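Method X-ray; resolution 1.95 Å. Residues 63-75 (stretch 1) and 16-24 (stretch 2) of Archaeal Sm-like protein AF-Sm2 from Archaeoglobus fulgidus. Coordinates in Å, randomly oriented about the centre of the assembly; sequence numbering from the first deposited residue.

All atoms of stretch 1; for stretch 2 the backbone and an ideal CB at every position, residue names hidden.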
# COMPACT_ATOMS: atom_id res chain seq x y z
N VAL A 63 -4.56 -12.05 13.67
CA VAL A 63 -5.24 -11.73 12.43
C VAL A 63 -4.28 -10.92 11.58
O VAL A 63 -3.75 -9.89 12.02
CB VAL A 63 -6.52 -10.90 12.69
CG1 VAL A 63 -7.08 -10.37 11.38
CG2 VAL A 63 -7.56 -11.76 13.41
N LEU A 64 -4.04 -11.38 10.35
CA LEU A 64 -3.13 -10.70 9.44
C LEU A 64 -3.92 -9.92 8.39
O LEU A 64 -4.86 -10.44 7.79
CB LEU A 64 -2.20 -11.71 8.76
CG LEU A 64 -1.40 -12.61 9.72
CD1 LEU A 64 -0.51 -13.57 8.93
CD2 LEU A 64 -0.55 -11.75 10.64
N ARG A 65 -3.54 -8.66 8.18
CA ARG A 65 -4.23 -7.81 7.20
C ARG A 65 -3.84 -8.23 5.79
O ARG A 65 -2.66 -8.23 5.44
CB ARG A 65 -3.86 -6.35 7.43
CG ARG A 65 -4.61 -5.37 6.56
CD ARG A 65 -6.09 -5.35 6.90
NE ARG A 65 -6.81 -4.34 6.13
CZ ARG A 65 -7.31 -4.53 4.92
NH1 ARG A 65 -7.17 -5.70 4.31
NH2 ARG A 65 -7.95 -3.54 4.31
N GLY A 66 -4.84 -8.56 4.98
CA GLY A 66 -4.60 -9.00 3.61
C GLY A 66 -3.72 -8.16 2.70
O GLY A 66 -2.87 -8.70 2.00
N ASN A 67 -3.90 -6.85 2.68
CA ASN A 67 -3.08 -6.06 1.78
C ASN A 67 -1.62 -5.97 2.22
O ASN A 67 -0.80 -5.43 1.49
CB ASN A 67 -3.65 -4.66 1.57
CG ASN A 67 -3.68 -3.85 2.82
OD1 ASN A 67 -4.50 -4.09 3.71
ND2 ASN A 67 -2.79 -2.87 2.92
N ASN A 68 -1.30 -6.49 3.40
CA ASN A 68 0.09 -6.48 3.85
C ASN A 68 0.71 -7.87 3.83
O ASN A 68 1.86 -8.08 4.25
CB ASN A 68 0.19 -5.83 5.24
CG ASN A 68 -0.01 -4.33 5.16
OD1 ASN A 68 0.54 -3.68 4.27
ND2 ASN A 68 -0.79 -3.77 6.08
N VAL A 69 -0.05 -8.82 3.30
CA VAL A 69 0.44 -10.18 3.14
C VAL A 69 1.27 -10.15 1.87
O VAL A 69 0.85 -9.57 0.87
CB VAL A 69 -0.71 -11.20 2.92
CG1 VAL A 69 -0.14 -12.53 2.45
CG2 VAL A 69 -1.49 -11.39 4.22
N VAL A 70 2.46 -10.74 1.90
CA VAL A 70 3.31 -10.77 0.71
C VAL A 70 3.26 -12.14 0.05
O VAL A 70 2.96 -12.26 -1.15
CB VAL A 70 4.79 -10.44 1.06
CG1 VAL A 70 5.67 -10.61 -0.18
CG2 VAL A 70 4.89 -9.01 1.60
N LEU A 71 3.53 -13.17 0.83
CA LEU A 71 3.56 -14.53 0.32
C LEU A 71 2.99 -15.53 1.33
O LEU A 71 3.20 -15.39 2.53
CB LEU A 71 5.02 -14.88 -0.02
CG LEU A 71 5.43 -16.27 -0.55
CD1 LEU A 71 6.86 -16.20 -1.10
CD2 LEU A 71 5.34 -17.30 0.56
N ILE A 72 2.26 -16.52 0.82
CA ILE A 72 1.67 -17.56 1.66
C ILE A 72 2.18 -18.89 1.13
O ILE A 72 2.14 -19.14 -0.07
CB ILE A 72 0.13 -17.57 1.59
CG1 ILE A 72 -0.43 -16.23 2.05
CG2 ILE A 72 -0.43 -18.71 2.46
CD1 ILE A 72 -1.96 -16.13 1.97
N GLN A 73 2.65 -19.75 2.02
CA GLN A 73 3.18 -21.04 1.62
C GLN A 73 2.70 -22.15 2.53
O GLN A 73 2.83 -22.06 3.75
CB GLN A 73 4.72 -21.00 1.65
CG GLN A 73 5.40 -22.35 1.49
CD GLN A 73 6.89 -22.29 1.73
OE1 GLN A 73 7.34 -21.78 2.76
NE2 GLN A 73 7.67 -22.81 0.79
N PRO A 74 2.11 -23.21 1.96
CA PRO A 74 1.63 -24.32 2.79
C PRO A 74 2.86 -24.83 3.53
O PRO A 74 3.96 -24.85 2.96
CB PRO A 74 1.12 -25.33 1.77
CG PRO A 74 0.68 -24.46 0.62
CD PRO A 74 1.81 -23.46 0.54
N GLN A 75 2.71 -25.23 4.79
CA GLN A 75 3.86 -25.72 5.53
C GLN A 75 3.91 -27.24 5.48
O GLN A 75 2.87 -27.85 5.13
CB GLN A 75 3.79 -25.25 6.99
CG GLN A 75 5.05 -25.52 7.79
CD GLN A 75 6.28 -24.86 7.18
OE1 GLN A 75 6.70 -25.20 6.07
NE2 GLN A 75 6.86 -23.91 7.90
N UNK A 16 -5.03 -26.17 7.85
CA UNK A 16 -3.65 -26.63 7.76
C UNK A 16 -2.66 -25.56 8.17
O UNK A 16 -3.02 -24.39 8.31
CB UNK A 16 -3.34 -27.10 6.34
N UNK A 17 -1.41 -25.97 8.36
CA UNK A 17 -0.33 -25.07 8.77
C UNK A 17 0.26 -24.33 7.57
O UNK A 17 0.61 -24.95 6.56
CB UNK A 17 0.77 -25.85 9.49
N UNK A 18 0.38 -23.02 7.68
CA UNK A 18 0.94 -22.21 6.60
C UNK A 18 2.01 -21.27 7.13
O UNK A 18 2.07 -21.01 8.34
CB UNK A 18 -0.16 -21.41 5.90
N UNK A 19 2.85 -20.78 6.23
CA UNK A 19 3.91 -19.84 6.57
C UNK A 19 3.58 -18.58 5.78
O UNK A 19 3.32 -18.65 4.58
CB UNK A 19 5.30 -20.38 6.25
N UNK A 20 3.61 -17.44 6.46
CA UNK A 20 3.28 -16.16 5.83
C UNK A 20 4.33 -15.08 5.98
O UNK A 20 4.85 -14.86 7.08
CB UNK A 20 1.96 -15.64 6.41
N UNK A 21 4.65 -14.40 4.89
CA UNK A 21 5.61 -13.31 4.94
C UNK A 21 4.79 -12.02 4.81
O UNK A 21 4.04 -11.86 3.85
CB UNK A 21 6.67 -13.43 3.84
N UNK A 22 4.94 -11.13 5.79
CA UNK A 22 4.21 -9.86 5.79
C UNK A 22 5.12 -8.72 5.40
O UNK A 22 6.32 -8.72 5.71
CB UNK A 22 3.59 -9.59 7.16
N UNK A 23 4.55 -7.72 4.74
CA UNK A 23 5.30 -6.56 4.30
C UNK A 23 5.89 -5.78 5.48
O UNK A 23 7.05 -5.37 5.45
CB UNK A 23 4.40 -5.65 3.46
N UNK A 24 5.09 -5.59 6.53
CA UNK A 24 5.57 -4.86 7.69
C UNK A 24 6.09 -5.76 8.80
O UNK A 24 5.93 -5.46 9.99
CB UNK A 24 4.45 -3.97 8.24

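Strand 17-22 runs antiparallel to strand 69-74, with 159° between their N-to-C directions and a closest approach of 4.6 Å, so its CB atoms should alternate between the two faces of the sheet.

Position 16 precedes the paired strand. Its ideal CB has nothing of stretch 1 within 5.5 Å, so no preference is set. The residue is Lys16, whose end leads away.

Position 17 offers its carbonyl to Gln75 N (N to O 2.8 Å, 157° at the hydrogen). The CB points sideways, 4.0 Å from Gln75 CB, which suits an aliphatic or a long polar chain. Ile17 is deposited, and its CG2 lies 3.5 Å from Gln75 CB.

At position 18 the CA lies 3.4 Å from Gln73 O, a CA-H...O contact. The CB heads away overall, yet sits 4.4 Å from Ile72 CG2; an aliphatic chain could extend that apolar surface. Ile18 does so, its CD1 4.0 Å from Ile72 CG2.

Position 19 forms a hydrogen-bonded pair with Gln73: the N of 19 donates to Gln73 O (2.8 Å) and its O accepts from Gln73 N (2.9 Å). The CB shares a face with Gln73 and Leu71, and the Gln73 carboxamide extends alongside, so a long polar chain fits. The residue is Arg19. Its CD approaches Gln73 OE1 at 3.7 Å, and both Gln73 OE1 and the end of Gln75 lie at the guanidinium edge, near its plane.

Position 20 turns to the face of Val69 and Ile72. Its ideal CB is 4.1 Å from Leu64 CD1 and 5.0 Å from Ile72 CG1, an apolar setting that favours Val, Ile or Leu. Val20 places CG1 3.9 Å from Leu64 CD1 and 4.1 Å from Val69 CG1.

Position 21 faces the bulge. Its O accepts from Val70 N (2.7 Å) and, weakly, from Leu71 N (3.3 Å), while its N donates to Leu71 O (2.9 Å). Val70, with phi/psi of -103/-53, is the extra residue in the register. The ideal CB is 4.5 Å from Val70 CB and no charge of stretch 1 is nearby, so many chains would serve. Glu21 has OE1 3.9 Å from Val70 CG1.

Position 22 pairs with Val69. Leu64, Val69 and the CB of Asn68 border the space beyond its CB, favouring an apolar chain, with Met or Leu both plausible and a long flexible one best able to reach Leu64. Met22, m at all three chi angles, folds back: SD lies 3.7 Å from Val69 CG2, and CE 3.9 Å from Leu64 CB and 3.6 Å from Arg65 O.

Position 23 donates its N to Asn68 O (2.8 Å, 172°). The CB points toward stretch 1, 3.9 Å from Val70 CG2, with Asn68 OD1 and Asn67 O farther along, which suits a long chain with a polar end. Lys23 brings CE 3.2 Å from Asn68 OD1 and NZ 3.8 Å from Asn67 O.

At position 24 an ideal CB would point sideways, 5.4 Å from Asn68 CG, and phi/psi of -96/35 does not demand glycine, so little preference is set; the residue is Gly24, which has no side chain.

Stretch 2, residues 16-24: KIIRVEMKG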
# COMPACT_ATOMS: atom_id res chain seq x y z
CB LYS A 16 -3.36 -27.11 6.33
CG LYS A 16 -4.34 -28.16 5.85
CD LYS A 16 -3.91 -28.82 4.55
CE LYS A 16 -4.89 -29.93 4.17
NZ LYS A 16 -4.45 -30.68 2.97
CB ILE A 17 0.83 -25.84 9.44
CG1 ILE A 17 0.30 -26.71 10.58
CG2 ILE A 17 1.89 -24.86 9.93
CD1 ILE A 17 -0.43 -25.94 11.65
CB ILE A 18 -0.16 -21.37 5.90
CG1 ILE A 18 -0.73 -20.33 6.88
CG2 ILE A 18 -1.28 -22.28 5.41
CD1 ILE A 18 -1.66 -19.31 6.22
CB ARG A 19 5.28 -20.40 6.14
CG ARG A 19 6.45 -19.44 6.36
CD ARG A 19 7.78 -20.08 5.97
NE ARG A 19 8.11 -21.21 6.84
CZ ARG A 19 8.71 -21.10 8.02
NH1 ARG A 19 9.06 -19.91 8.49
NH2 ARG A 19 8.96 -22.19 8.74
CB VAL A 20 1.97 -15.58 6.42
CG1 VAL A 20 1.58 -14.30 5.68
CG2 VAL A 20 0.87 -16.61 6.36
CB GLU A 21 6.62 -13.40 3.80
CG GLU A 21 7.51 -12.18 3.69
CD GLU A 21 8.64 -12.37 2.70
OE1 GLU A 21 8.37 -12.79 1.56
OE2 GLU A 21 9.81 -12.09 3.07
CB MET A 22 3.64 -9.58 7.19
CG MET A 22 2.67 -10.61 7.72
SD MET A 22 1.16 -10.75 6.72
CE MET A 22 0.33 -9.21 7.14
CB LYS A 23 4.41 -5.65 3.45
CG LYS A 23 5.11 -4.47 2.83
CD LYS A 23 4.28 -3.88 1.69
CE LYS A 23 2.90 -3.47 2.16
NZ LYS A 23 2.04 -3.01 1.03
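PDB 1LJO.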